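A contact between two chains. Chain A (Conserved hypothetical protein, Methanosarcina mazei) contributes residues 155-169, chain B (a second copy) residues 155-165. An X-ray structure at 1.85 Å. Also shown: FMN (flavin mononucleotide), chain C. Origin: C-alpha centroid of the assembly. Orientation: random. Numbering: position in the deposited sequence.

Chain A (155-169) VPNRGFNAVLEATVH
Chain B 155-165: VPNRGFNAVLE

Two copies of one segment meet about a near-twofold centre at Asn161, whose CA atoms, Asn161(A) CA and Asn161(B) CA, lie 6.5 Å apart. In each copy an extended lead-in (Val155 phi/psi near -146/145, Pro156 near -57/134, Asn157 near -142/118) turns into a helix at Arg158, with phi/psi near -63/-42 thereafter. The helix axes approach to 10.8 Å and their N-to-C directions make 122°, a signed crossing of -122°, so each N-terminal end faces the partner's later turns. Asn157 takes chi1 t, pointing away from the partner and folding back over its own helix start: Phe160(A) N donates to Asn157(A) OD1 at 2.9 Å and Phe160(B) N to Asn157(B) OD1 at 2.7 Å, both N-caps. Gly159(A) N adds a weak bond to Asn157(A) OD1 (2.8 Å); an ideal CB would lie 2.9 Å from Asn157(A) OD1 on Gly159(A), and 2.9 Å from Asn157(B) OD1 on Gly159(B).

Arg158 leaves its CA sideways, yet m, t, p with chi4 near -155° bends the guanidinium to the partner's Glu165, itself m, m with chi3 near -50°. The two groups meet edge to edge in paired bonds, three of them nearly linear: Arg158(A) NE to Glu165(B) OE2 and Arg158(A) NH2 to Glu165(B) OE1, both 2.9 Å; Arg158(B) NE to Glu165(A) OE2 at 2.7 Å; and, more bent at 156°, Arg158(B) NH2 to Glu165(A) OE1 at 2.8 Å. These are salt bridges. Val168(A), chi1 t, sets CG2 over one face of the Arg158(B) guanidinium, 4.2 Å from Arg158(B) CZ.

Asn161 is m with chi2 near -10° and points toward its mate, but the amides do not bond directly: Asn161(A) OD1 is 3.2 Å from Asn161(B) ND2 at a poor angle. Two waters join them instead: water 3 accepts from Asn161(A) ND2 (3.1 Å) and donates to Asn161(B) OD1 (2.9 Å), and water 4 accepts from Asn161(B) ND2 (3.1 Å) and donates to Asn161(A) OD1 (2.8 Å). Water 1 links Asn161(A) ND2 (2.9 Å) to Asn161(B) O (2.9 Å) and Glu165(B) OE2 (2.6 Å); Asn161(B) ND2 donates to water 2 at 2.8 Å.

Apolar contacts flank this polar centre. Pro156, C-gamma exo, meets the partner's Phe160 (chi1 t, chi2 near 90°) obliquely: Pro156(A) CG to Phe160(B) CE2 is 3.8 Å, Phe160(A) CE2 to Pro156(B) CG 3.9 Å. Leu164 points toward the partner, with Leu164(B) CD2 4.1 Å from Pro156(A) CB and Leu164(A) CD2 4.0 Å from Pro156(B) CB. Their rotamers break the symmetry: Leu164(B) is t, p, whereas Leu164(A) has chi1 -137°, between wells, and chi2 55°.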

# COMPACT_ATOMS: atom_id res chain seq x y z
N VAL A 155 -6.51 -1.03 1.57
CA VAL A 155 -6.13 -2.45 1.75
C VAL A 155 -4.94 -2.71 0.84
O VAL A 155 -4.91 -2.14 -0.29
CB VAL A 155 -7.32 -3.41 1.45
CG1 VAL A 155 -7.65 -3.44 -0.05
CG2 VAL A 155 -7.01 -4.86 1.92
N PRO A 156 -3.98 -3.58 1.27
CA PRO A 156 -2.88 -3.90 0.34
C PRO A 156 -3.39 -4.47 -1.00
O PRO A 156 -4.32 -5.34 -1.06
CB PRO A 156 -2.04 -4.92 1.13
CG PRO A 156 -2.23 -4.43 2.60
CD PRO A 156 -3.75 -4.24 2.58
N ASN A 157 -2.84 -3.91 -2.08
CA ASN A 157 -3.22 -4.33 -3.42
C ASN A 157 -1.95 -4.36 -4.27
O ASN A 157 -1.28 -3.31 -4.46
CB ASN A 157 -4.30 -3.38 -3.95
CG ASN A 157 -4.77 -3.77 -5.34
OD1 ASN A 157 -4.01 -3.72 -6.32
ND2 ASN A 157 -6.03 -4.14 -5.45
N ARG A 158 -1.59 -5.54 -4.75
CA ARG A 158 -0.36 -5.72 -5.50
C ARG A 158 -0.41 -5.00 -6.85
O ARG A 158 0.64 -4.75 -7.42
CB ARG A 158 -0.07 -7.19 -5.71
CG ARG A 158 0.23 -7.97 -4.39
CD ARG A 158 0.28 -9.42 -4.75
NE ARG A 158 1.53 -9.75 -5.40
CZ ARG A 158 1.67 -10.75 -6.26
NH1 ARG A 158 0.62 -11.53 -6.57
NH2 ARG A 158 2.85 -10.99 -6.78
N GLY A 159 -1.61 -4.74 -7.36
CA GLY A 159 -1.82 -3.98 -8.61
C GLY A 159 -1.44 -2.52 -8.42
O GLY A 159 -0.69 -1.94 -9.24
N PHE A 160 -1.93 -1.92 -7.34
CA PHE A 160 -1.52 -0.56 -6.99
C PHE A 160 -0.01 -0.50 -6.77
O PHE A 160 0.69 0.37 -7.30
CB PHE A 160 -2.26 -0.07 -5.74
CG PHE A 160 -1.83 1.30 -5.31
CD1 PHE A 160 -2.45 2.42 -5.86
CD2 PHE A 160 -0.74 1.49 -4.43
CE1 PHE A 160 -2.05 3.71 -5.52
CE2 PHE A 160 -0.32 2.81 -4.07
CZ PHE A 160 -0.98 3.93 -4.64
N ASN A 161 0.52 -1.48 -6.03
CA ASN A 161 1.95 -1.53 -5.76
C ASN A 161 2.75 -1.66 -7.05
O ASN A 161 3.83 -1.09 -7.18
CB ASN A 161 2.25 -2.69 -4.81
CG ASN A 161 1.58 -2.54 -3.46
OD1 ASN A 161 1.00 -1.50 -3.12
ND2 ASN A 161 1.65 -3.61 -2.66
N ALA A 162 2.21 -2.40 -8.02
CA ALA A 162 2.87 -2.59 -9.32
C ALA A 162 2.92 -1.31 -10.13
O ALA A 162 3.92 -1.04 -10.84
CB ALA A 162 2.18 -3.66 -10.11
N VAL A 163 1.87 -0.51 -10.00
CA VAL A 163 1.84 0.82 -10.64
C VAL A 163 2.95 1.71 -10.08
O VAL A 163 3.66 2.35 -10.85
CB VAL A 163 0.47 1.55 -10.46
CG1 VAL A 163 0.57 3.04 -10.96
CG2 VAL A 163 -0.61 0.79 -11.24
N LEU A 164 3.13 1.71 -8.75
CA LEU A 164 4.18 2.47 -8.09
C LEU A 164 5.57 2.05 -8.64
O LEU A 164 6.41 2.91 -8.97
CB LEU A 164 4.13 2.18 -6.59
CG LEU A 164 4.28 3.32 -5.63
CD1 LEU A 164 3.21 4.39 -6.00
CD2 LEU A 164 4.06 2.79 -4.16
N GLU A 165 5.83 0.75 -8.67
CA GLU A 165 7.09 0.24 -9.18
C GLU A 165 7.27 0.61 -10.63
O GLU A 165 8.35 1.10 -11.02
CB GLU A 165 7.20 -1.29 -8.99
CG GLU A 165 7.24 -1.71 -7.51
CD GLU A 165 8.39 -1.09 -6.72
OE1 GLU A 165 9.52 -1.08 -7.22
OE2 GLU A 165 8.15 -0.55 -5.62
N ALA A 166 6.22 0.42 -11.44
CA ALA A 166 6.31 0.72 -12.89
C ALA A 166 6.66 2.18 -13.13
O ALA A 166 7.39 2.50 -14.09
CB ALA A 166 4.99 0.37 -13.60
N THR A 167 6.13 3.08 -12.31
CA THR A 167 6.45 4.52 -12.44
C THR A 167 7.94 4.76 -12.13
O THR A 167 8.60 5.49 -12.86
CB THR A 167 5.55 5.44 -11.55
OG1 THR A 167 5.81 5.19 -10.16
CG2 THR A 167 4.09 5.15 -11.82
N VAL A 168 8.49 4.07 -11.14
CA VAL A 168 9.92 4.20 -10.85
C VAL A 168 10.73 3.72 -12.06
O VAL A 168 11.58 4.46 -12.62
CB VAL A 168 10.31 3.45 -9.54
CG1 VAL A 168 11.82 3.65 -9.20
CG2 VAL A 168 9.50 4.00 -8.40
N HIS A 169 10.44 2.52 -12.53
CA HIS A 169 11.18 1.98 -13.68
C HIS A 169 11.01 2.78 -14.97
O HIS A 169 11.96 2.95 -15.74
CB HIS A 169 10.89 0.49 -13.85
CG HIS A 169 11.30 -0.32 -12.67
ND1 HIS A 169 12.55 -0.19 -12.08
CD2 HIS A 169 10.63 -1.23 -11.93
CE1 HIS A 169 12.63 -1.01 -11.05
NE2 HIS A 169 11.48 -1.64 -10.92
N VAL B 155 0.01 4.60 4.42
CA VAL B 155 0.64 5.40 3.34
C VAL B 155 1.40 4.40 2.53
O VAL B 155 1.91 3.41 3.11
CB VAL B 155 1.58 6.52 3.90
CG1 VAL B 155 2.82 5.96 4.64
CG2 VAL B 155 2.04 7.46 2.75
N PRO B 156 1.47 4.60 1.20
CA PRO B 156 2.29 3.68 0.40
C PRO B 156 3.73 3.63 0.88
O PRO B 156 4.34 4.68 1.20
CB PRO B 156 2.18 4.26 -1.01
CG PRO B 156 0.83 4.89 -1.01
CD PRO B 156 0.80 5.60 0.33
N ASN B 157 4.25 2.40 1.00
CA ASN B 157 5.62 2.19 1.48
C ASN B 157 6.14 1.04 0.67
O ASN B 157 5.57 -0.05 0.72
CB ASN B 157 5.65 1.85 2.98
CG ASN B 157 7.07 1.59 3.51
OD1 ASN B 157 7.65 0.56 3.24
ND2 ASN B 157 7.59 2.52 4.33
N ARG B 158 7.20 1.27 -0.10
CA ARG B 158 7.72 0.25 -1.01
C ARG B 158 8.37 -0.91 -0.25
O ARG B 158 8.47 -2.01 -0.75
CB ARG B 158 8.73 0.85 -1.98
CG ARG B 158 8.09 1.75 -3.00
CD ARG B 158 9.15 2.42 -3.86
NE ARG B 158 9.75 1.46 -4.77
CZ ARG B 158 10.95 1.60 -5.31
NH1 ARG B 158 11.71 2.64 -4.97
NH2 ARG B 158 11.41 0.68 -6.13
N GLY B 159 8.86 -0.63 0.95
CA GLY B 159 9.42 -1.65 1.84
C GLY B 159 8.34 -2.62 2.33
O GLY B 159 8.57 -3.84 2.31
N PHE B 160 7.19 -2.10 2.77
CA PHE B 160 6.03 -2.98 3.08
C PHE B 160 5.60 -3.75 1.80
O PHE B 160 5.34 -4.99 1.84
CB PHE B 160 4.86 -2.16 3.61
CG PHE B 160 3.62 -2.99 3.86
CD1 PHE B 160 3.40 -3.58 5.12
CD2 PHE B 160 2.70 -3.25 2.82
CE1 PHE B 160 2.25 -4.37 5.34
CE2 PHE B 160 1.55 -4.04 3.03
CZ PHE B 160 1.34 -4.62 4.29
N ASN B 161 5.54 -3.05 0.66
CA ASN B 161 5.19 -3.75 -0.57
C ASN B 161 6.14 -4.88 -0.90
O ASN B 161 5.72 -5.94 -1.45
CB ASN B 161 5.03 -2.77 -1.74
CG ASN B 161 4.00 -1.72 -1.46
OD1 ASN B 161 3.22 -1.80 -0.46
ND2 ASN B 161 3.97 -0.68 -2.33
N ALA B 162 7.43 -4.65 -0.61
CA ALA B 162 8.47 -5.67 -0.82
C ALA B 162 8.30 -6.91 0.09
O ALA B 162 8.53 -8.05 -0.35
CB ALA B 162 9.86 -5.04 -0.59
N VAL B 163 7.97 -6.68 1.36
CA VAL B 163 7.64 -7.78 2.29
C VAL B 163 6.46 -8.56 1.71
O VAL B 163 6.48 -9.80 1.67
CB VAL B 163 7.31 -7.28 3.72
CG1 VAL B 163 6.86 -8.47 4.65
CG2 VAL B 163 8.55 -6.60 4.34
N LEU B 164 5.45 -7.85 1.20
CA LEU B 164 4.28 -8.55 0.65
C LEU B 164 4.72 -9.45 -0.52
O LEU B 164 4.34 -10.64 -0.61
CB LEU B 164 3.24 -7.50 0.19
CG LEU B 164 1.93 -8.02 -0.40
CD1 LEU B 164 1.16 -8.87 0.63
CD2 LEU B 164 1.00 -6.80 -0.82
N GLU B 165 5.52 -8.90 -1.43
CA GLU B 165 6.02 -9.71 -2.59
C GLU B 165 6.88 -10.92 -2.15
O GLU B 165 6.70 -12.02 -2.66
CB GLU B 165 6.80 -8.81 -3.57
CG GLU B 165 5.96 -7.77 -4.28
CD GLU B 165 4.77 -8.36 -5.02
OE1 GLU B 165 4.96 -9.28 -5.83
OE2 GLU B 165 3.66 -7.88 -4.81
N1 FMN C . 12.34 12.12 -6.93
C2 FMN C . 13.11 12.70 -5.95
O2 FMN C . 13.85 13.64 -6.25
N3 FMN C . 13.08 12.22 -4.65
C4 FMN C . 12.25 11.16 -4.33
O4 FMN C . 12.04 10.86 -3.16
C4A FMN C . 11.46 10.57 -5.32
N5 FMN C . 10.63 9.50 -5.02
C5A FMN C . 9.83 8.93 -6.00
C6 FMN C . 8.98 7.86 -5.67
C7 FMN C . 8.17 7.29 -6.64
C7M FMN C . 7.33 6.10 -6.27
C8 FMN C . 8.23 7.78 -7.97
C8M FMN C . 7.29 7.31 -9.01
C9 FMN C . 9.08 8.84 -8.30
C9A FMN C . 9.88 9.43 -7.30
N10 FMN C . 10.73 10.49 -7.60
C10 FMN C . 11.51 11.06 -6.62
C1' FMN C . 10.91 10.93 -9.03
C2' FMN C . 10.04 12.16 -9.27
O2' FMN C . 8.72 11.89 -8.86
C3' FMN C . 10.01 12.43 -10.75
O3' FMN C . 11.34 12.73 -11.18
C4' FMN C . 9.04 13.56 -11.09
O4' FMN C . 8.90 13.52 -12.49
C5' FMN C . 9.55 14.93 -10.64
O5' FMN C . 8.82 15.96 -11.27
P FMN C . 8.98 17.54 -10.95
O1P FMN C . 10.01 18.06 -11.97
O2P FMN C . 9.56 17.71 -9.53
O3P FMN C . 7.62 18.20 -11.22
O HOH W 1 3.40 -5.79 -3.22
O HOH W 2 5.43 -0.77 -4.73
O HOH W 3 0.55 -2.76 0.11
O HOH W 4 1.35 0.83 -1.68
O HOH W 5 8.04 -2.58 -3.60